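Local coordinates for protein DUF176 (Nitrosomonas europaea, PDB 2OMO) that is of unproven function but is probably an oxidoreductase of the antibiotic biosynthesis monooxygenase type, at residues 46-49 against 50-54; 94-97 against 98-102. All blocks are in the same frame, centred on the assembly; numbering follows the deposited sequence.

Interaction 1 (46-49 against 50-54); sequences MNHE and QSIRE
Gln50, Ser51 and Ile52 donate their amide N-H groups to the carbonyls four residues earlier, those of Met46, Asn47 and His48, so the last turn of helix 37-51 runs on before the chain bends away through a type I turn from Ser51 to Glu54. The carbonyl of Asn47 takes the shortest of these bonds, Ser51 N to Asn47 O at 2.8 Å, and the amide of Gln50 adds a weak one. The Ser51 hydroxyl folds back over the same turn: chi1 of -71° sets OG beside its own backbone N, which leaves it 2.9 Å from Asn47 O and 3.0 Å from Asn47 OD1. OG has a further partner in His92 NE2, on helix 91-100, so this buried hydroxyl joins two helices.

One residue on, His48 and Ile52 meet obliquely. CG of the imidazole stands anti to the backbone N (chi1 164°), and the far end of the ring comes back toward Ile52, with CE1 3.6 Å from Ile52 CG2, while Ile52 CD1 reaches NE2 at 4.0 Å. ND1 of that ring bonds to the carbonyl of Phe60 on strand 57-65, which should limit the rotation of the ring, and Pro118 of the second subunit packs on it. Toward solvent, Arg53 CD rests 3.5 Å from Glu49 O, while the Glu49 carboxylate turns back to a salt bridge with Arg45.

Beyond the turn, Glu54 sends its carboxylate inward to Tyr78, His87 and His92. A serine hydroxyl turned back on the carbonyl four residues earlier is a familiar feature of helices; here it sits at the C-terminal end of the long helix that packs on the antiparallel sheet of this ferredoxin-like alpha+beta fold.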
HETATM    1  N   MSE A  46     -13.503  -9.636   8.734  1.00 12.99           N
HETATM    2  CA  MSE A  46     -14.047  -9.143   9.980  1.00 13.68           C
HETATM    3  C   MSE A  46     -13.191  -8.024  10.534  1.00 13.90           C
HETATM    4  O   MSE A  46     -13.715  -7.006  11.026  1.00 14.87           O
HETATM    5  CB  MSE A  46     -14.118 -10.288  10.995  1.00 13.16           C
HETATM    6  CG  MSE A  46     -14.726 -11.532  10.404  1.00 16.96           C
HETATM    7 SE   MSE A  46     -16.641 -11.344  10.217  0.60 29.83          SE
HETATM    8  CE  MSE A  46     -16.808 -10.479   8.497  1.00 25.86           C
ATOM      9  N   ASN A  47     -11.873  -8.224  10.491  1.00 13.52           N
ATOM     10  CA  ASN A  47     -10.906  -7.193  10.912  1.00 14.85           C
ATOM     11  C   ASN A  47     -11.091  -5.898  10.077  1.00 14.74           C
ATOM     12  O   ASN A  47     -11.243  -4.809  10.625  1.00 15.62           O
ATOM     13  CB  ASN A  47      -9.490  -7.787  10.759  1.00 14.91           C
ATOM     14  CG  ASN A  47      -8.367  -6.893  11.347  1.00 18.92           C
ATOM     15  OD1 ASN A  47      -8.627  -5.853  11.900  1.00 15.65           O
ATOM     16  ND2 ASN A  47      -7.106  -7.338  11.204  1.00 19.89           N
ATOM     17  N   HIS A  48     -11.134  -6.044   8.750  1.00 15.21           N
ATOM     18  CA  HIS A  48     -11.340  -4.930   7.812  1.00 15.31           C
ATOM     19  C   HIS A  48     -12.632  -4.154   8.143  1.00 15.85           C
ATOM     20  O   HIS A  48     -12.599  -2.933   8.251  1.00 16.76           O
ATOM     21  CB  HIS A  48     -11.458  -5.451   6.380  1.00 14.27           C
ATOM     22  CG  HIS A  48     -12.039  -4.449   5.415  1.00 14.82           C
ATOM     23  ND1 HIS A  48     -11.278  -3.451   4.829  1.00 15.05           N
ATOM     24  CD2 HIS A  48     -13.298  -4.297   4.938  1.00 15.19           C
ATOM     25  CE1 HIS A  48     -12.049  -2.737   4.020  1.00 14.06           C
ATOM     26  NE2 HIS A  48     -13.281  -3.221   4.078  1.00 17.77           N
ATOM     27  N   GLU A  49     -13.749  -4.876   8.295  1.00 15.35           N
ATOM     28  CA  GLU A  49     -15.083  -4.269   8.500  1.00 15.82           C
ATOM     29  C   GLU A  49     -15.113  -3.393   9.731  1.00 15.68           C
ATOM     30  O   GLU A  49     -15.753  -2.359   9.719  1.00 16.11           O
ATOM     31  CB  GLU A  49     -16.186  -5.341   8.567  1.00 15.51           C
ATOM     32  CG  GLU A  49     -16.415  -6.012   7.190  1.00 16.75           C
ATOM     33  CD  GLU A  49     -17.473  -7.112   7.194  1.00 17.50           C
ATOM     34  OE1 GLU A  49     -18.001  -7.468   8.267  1.00 22.59           O
ATOM     35  OE2 GLU A  49     -17.778  -7.620   6.091  1.00 22.42           O
ATOM     36  N   GLN A  50     -14.411  -3.796  10.785  1.00 15.21           N
ATOM     37  CA  GLN A  50     -14.358  -3.017  12.002  1.00 15.09           C
ATOM     38  C   GLN A  50     -13.283  -1.927  11.904  1.00 15.35           C
ATOM     39  O   GLN A  50     -13.435  -0.855  12.451  1.00 15.76           O
ATOM     40  CB  GLN A  50     -14.087  -3.909  13.216  1.00 15.88           C
ATOM     41  CG  GLN A  50     -15.237  -4.876  13.553  1.00 16.35           C
ATOM     42  CD  GLN A  50     -16.566  -4.155  13.693  1.00 25.13           C
ATOM     43  OE1 GLN A  50     -16.679  -3.146  14.407  1.00 27.65           O
ATOM     44  NE2 GLN A  50     -17.592  -4.668  13.005  1.00 27.03           N
ATOM     45  N   SER A  51     -12.186  -2.223  11.246  1.00 14.47           N
ATOM     46  CA  SER A  51     -11.046  -1.317  11.243  1.00 15.50           C
ATOM     47  C   SER A  51     -11.346  -0.059  10.442  1.00 15.51           C
ATOM     48  O   SER A  51     -10.894   1.027  10.824  1.00 16.47           O
ATOM     49  CB  SER A  51      -9.779  -2.026  10.769  1.00 14.99           C
ATOM     50  OG  SER A  51      -9.331  -2.952  11.746  1.00 14.79           O
ATOM     51  N   ILE A  52     -12.129  -0.181   9.377  1.00 15.84           N
ATOM     52  CA  ILE A  52     -12.500   1.007   8.580  1.00 17.01           C
ATOM     53  C   ILE A  52     -13.399   2.010   9.313  1.00 18.20           C
ATOM     54  O   ILE A  52     -13.596   3.131   8.837  1.00 18.00           O
ATOM     55  CB  ILE A  52     -13.058   0.681   7.177  1.00 16.57           C
ATOM     56  CG1 ILE A  52     -14.392  -0.091   7.240  1.00 16.11           C
ATOM     57  CG2 ILE A  52     -11.960  -0.056   6.372  1.00 15.78           C
ATOM     58  CD1 ILE A  52     -15.100  -0.218   5.919  1.00 17.58           C
ATOM     59  N   ARG A  53     -13.929   1.566  10.451  1.00 18.72           N
ATOM     60  CA  ARG A  53     -14.753   2.372  11.333  1.00 20.22           C
ATOM     61  C   ARG A  53     -13.936   3.002  12.460  1.00 20.12           C
ATOM     62  O   ARG A  53     -14.481   3.746  13.289  1.00 21.64           O
ATOM     63  CB  ARG A  53     -15.835   1.475  11.922  1.00 20.01           C
ATOM     64  CG  ARG A  53     -16.737   0.849  10.865  1.00 22.56           C
ATOM     65  CD  ARG A  53     -17.772  -0.074  11.492  1.00 28.54           C
ATOM     66  NE  ARG A  53     -18.496   0.615  12.553  1.00 30.50           N
ATOM     67  CZ  ARG A  53     -19.593   1.354  12.376  1.00 34.03           C
ATOM     68  NH1 ARG A  53     -20.141   1.494  11.171  1.00 36.65           N
ATOM     69  NH2 ARG A  53     -20.154   1.951  13.416  1.00 33.23           N
ATOM     70  N   GLU A  54     -12.645   2.706  12.531  1.00 19.65           N
ATOM     71  CA  GLU A  54     -11.804   3.272  13.590  1.00 19.04           C
ATOM     72  C   GLU A  54     -11.553   4.750  13.300  1.00 18.72           C
ATOM     73  O   GLU A  54     -11.381   5.147  12.129  1.00 17.14           O
ATOM     74  CB  GLU A  54     -10.460   2.563  13.715  1.00 19.37           C
ATOM     75  CG  GLU A  54     -10.496   1.131  14.212  1.00 19.90           C
ATOM     76  CD  GLU A  54      -9.161   0.442  14.091  1.00 19.90           C
ATOM     77  OE1 GLU A  54      -8.106   1.133  14.023  1.00 19.21           O
ATOM     78  OE2 GLU A  54      -9.147  -0.805  14.048  1.00 20.67           O
TER

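Interaction 2 (94-97 against 98-102); sequences LTWR and DTVAD
Val100 packs over one face of Trp96, one helical turn away on helix 91-100, and the indole is the side chain to follow. Its CB carries the ring away from the backbone N (chi1 176°). On the pyrrole side CD1 lies 3.9 Å from Val100 CG1, and NE1 is nearer still to that methyl, at 3.7 Å. Over the six-membered ring the other methyl takes over: CE2 and CZ2 each lie 4.0 Å from Val100 CG2, which sits 3.9 Å from the centroid, only 10° off the normal, a CH-pi contact. NE1 itself donates to Thr44 OG1 on helix 37-51, so the edge of the ring is tied down while its face is packed.

Elsewhere on the turn, Thr95 O accepts twice from Thr99, from opposite faces of its plane: the amide N at 2.9 Å and the hydroxyl OG1 at 2.6 Å. Arg97 and Asp98 run side by side in a side-on salt bridge, NE and NH2 both bonding the single oxygen Asp98 OD1, NH2 at 3.1 Å, with the acceptor near the guanidinium plane and Leu94 CD2 over the rim of one guanidinium face.

Chemically, the turn is divided: an apolar, aromatic side faces helix 37-51, whereas the salt bridge lies among exposed residues, where solvent would be expected to weaken its charge attraction.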
ATOM      1  N   LEU A  94      -7.328  -8.043  18.244  1.00 17.32           N
ATOM      2  CA  LEU A  94      -6.908  -9.107  19.146  1.00 18.63           C
ATOM      3  C   LEU A  94      -7.525 -10.437  18.741  1.00 18.44           C
ATOM      4  O   LEU A  94      -6.839 -11.470  18.753  1.00 19.07           O
ATOM      5  CB  LEU A  94      -7.253  -8.742  20.607  1.00 18.23           C
ATOM      6  CG  LEU A  94      -6.500  -7.477  21.123  1.00 20.81           C
ATOM      7  CD1 LEU A  94      -7.126  -6.944  22.423  1.00 21.70           C
ATOM      8  CD2 LEU A  94      -4.971  -7.645  21.271  1.00 24.23           C
ATOM      9  N   THR A  95      -8.805 -10.410  18.369  1.00 18.43           N
ATOM     10  CA  THR A  95      -9.489 -11.586  17.833  1.00 18.78           C
ATOM     11  C   THR A  95      -8.814 -12.127  16.559  1.00 19.52           C
ATOM     12  O   THR A  95      -8.545 -13.321  16.448  1.00 19.81           O
ATOM     13  CB  THR A  95     -10.984 -11.275  17.573  1.00 19.80           C
ATOM     14  OG1 THR A  95     -11.638 -11.027  18.831  1.00 18.35           O
ATOM     15  CG2 THR A  95     -11.674 -12.438  16.861  1.00 19.30           C
ATOM     16  N   TRP A  96      -8.570 -11.233  15.603  1.00 18.16           N
ATOM     17  CA  TRP A  96      -7.924 -11.572  14.362  1.00 18.46           C
ATOM     18  C   TRP A  96      -6.553 -12.208  14.643  1.00 18.34           C
ATOM     19  O   TRP A  96      -6.275 -13.309  14.168  1.00 18.60           O
ATOM     20  CB  TRP A  96      -7.823 -10.313  13.487  1.00 17.66           C
ATOM     21  CG  TRP A  96      -7.078 -10.533  12.220  1.00 18.35           C
ATOM     22  CD1 TRP A  96      -7.599 -10.980  11.029  1.00 19.36           C
ATOM     23  CD2 TRP A  96      -5.683 -10.332  12.011  1.00 18.45           C
ATOM     24  NE1 TRP A  96      -6.591 -11.043  10.080  1.00 17.42           N
ATOM     25  CE2 TRP A  96      -5.402 -10.680  10.672  1.00 19.16           C
ATOM     26  CE3 TRP A  96      -4.631  -9.901  12.834  1.00 20.16           C
ATOM     27  CZ2 TRP A  96      -4.106 -10.572  10.124  1.00 17.88           C
ATOM     28  CZ3 TRP A  96      -3.341  -9.791  12.291  1.00 20.59           C
ATOM     29  CH2 TRP A  96      -3.094 -10.125  10.949  1.00 19.22           C
ATOM     30  N   ARG A  97      -5.714 -11.523  15.423  1.00 17.80           N
ATOM     31  CA  ARG A  97      -4.365 -11.977  15.719  1.00 18.53           C
ATOM     32  C   ARG A  97      -4.370 -13.401  16.303  1.00 18.16           C
ATOM     33  O   ARG A  97      -3.649 -14.268  15.820  1.00 17.68           O
ATOM     34  CB  ARG A  97      -3.672 -11.007  16.692  1.00 18.93           C
ATOM     35  CG  ARG A  97      -2.225 -11.332  17.009  1.00 23.99           C
ATOM     36  CD  ARG A  97      -1.821 -10.601  18.276  1.00 27.94           C
ATOM     37  NE  ARG A  97      -2.602 -11.128  19.401  1.00 28.93           N
ATOM     38  CZ  ARG A  97      -2.580 -10.655  20.654  1.00 31.95           C
ATOM     39  NH1 ARG A  97      -1.824  -9.607  20.964  1.00 32.44           N
ATOM     40  NH2 ARG A  97      -3.318 -11.238  21.601  1.00 28.99           N
ATOM     41  N   ASP A  98      -5.201 -13.629  17.317  1.00 17.73           N
ATOM     42  CA  ASP A  98      -5.331 -14.977  17.905  1.00 19.73           C
ATOM     43  C   ASP A  98      -5.857 -16.006  16.903  1.00 19.93           C
ATOM     44  O   ASP A  98      -5.399 -17.149  16.895  1.00 20.61           O
ATOM     45  CB  ASP A  98      -6.236 -14.949  19.129  1.00 19.84           C
ATOM     46  CG  ASP A  98      -5.647 -14.171  20.268  1.00 23.57           C
ATOM     47  OD1 ASP A  98      -4.482 -13.704  20.155  1.00 28.10           O
ATOM     48  OD2 ASP A  98      -6.349 -14.046  21.301  1.00 26.52           O
ATOM     49  N   THR A  99      -6.813 -15.602  16.074  1.00 18.65           N
ATOM     50  CA  THR A  99      -7.446 -16.510  15.110  1.00 18.93           C
ATOM     51  C   THR A  99      -6.499 -17.014  14.003  1.00 17.02           C
ATOM     52  O   THR A  99      -6.463 -18.244  13.695  1.00 16.96           O
ATOM     53  CB  THR A  99      -8.717 -15.870  14.531  1.00 19.00           C
ATOM     54  OG1 THR A  99      -9.615 -15.575  15.610  1.00 22.62           O
ATOM     55  CG2 THR A  99      -9.456 -16.811  13.558  1.00 22.04           C
ATOM     56  N   VAL A 100      -5.714 -16.099  13.445  1.00 13.05           N
ATOM     57  CA  VAL A 100      -4.915 -16.430  12.283  1.00 11.47           C
ATOM     58  C   VAL A 100      -3.527 -16.967  12.692  1.00 11.40           C
ATOM     59  O   VAL A 100      -2.776 -17.452  11.862  1.00 10.57           O
ATOM     60  CB  VAL A 100      -4.789 -15.220  11.307  1.00 10.71           C
ATOM     61  CG1 VAL A 100      -6.165 -14.652  10.911  1.00 11.01           C
ATOM     62  CG2 VAL A 100      -3.905 -14.119  11.925  1.00 10.55           C
ATOM     63  N   ALA A 101      -3.207 -16.907  13.988  1.00 11.41           N
ATOM     64  CA  ALA A 101      -1.854 -17.265  14.439  1.00 11.47           C
ATOM     65  C   ALA A 101      -1.387 -18.620  13.834  1.00 11.21           C
ATOM     66  O   ALA A 101      -0.297 -18.716  13.229  1.00 11.38           O
ATOM     67  CB  ALA A 101      -1.807 -17.292  15.958  1.00 11.88           C
ATOM     68  N   ASP A 102      -2.246 -19.624  13.938  1.00  9.83           N
ATOM     69  CA  ASP A 102      -1.911 -20.975  13.520  1.00 10.38           C
ATOM     70  C   ASP A 102      -1.975 -21.184  12.011  1.00  9.78           C
ATOM     71  O   ASP A 102      -1.589 -22.263  11.520  1.00 10.06           O
ATOM     72  CB  ASP A 102      -2.802 -21.988  14.245  1.00 11.72           C
ATOM     73  CG  ASP A 102      -2.498 -22.058  15.734  1.00 16.20           C
ATOM     74  OD1 ASP A 102      -1.327 -21.815  16.107  1.00 20.95           O
ATOM     75  OD2 ASP A 102      -3.428 -22.353  16.517  1.00 20.91           O
TER

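Interactions 1 and 2 lie on two different helices, 37-51 and 91-100, with their centres about 15 Å apart. They touch through a single pair of side chains: Asn47 ND2 of interaction 1 lies 3.4 Å from Trp96 CG of interaction 2, over the face opposite the one Val100 covers. Two polar ties run across the same helix pair, one from each side: Thr44, a turn before Asn47, and His92, a turn before Trp96. The indole is thus held between an amide from the neighbouring helix and a valine of its own, so that the packing within interaction 2 and the contact with interaction 1 share one ring.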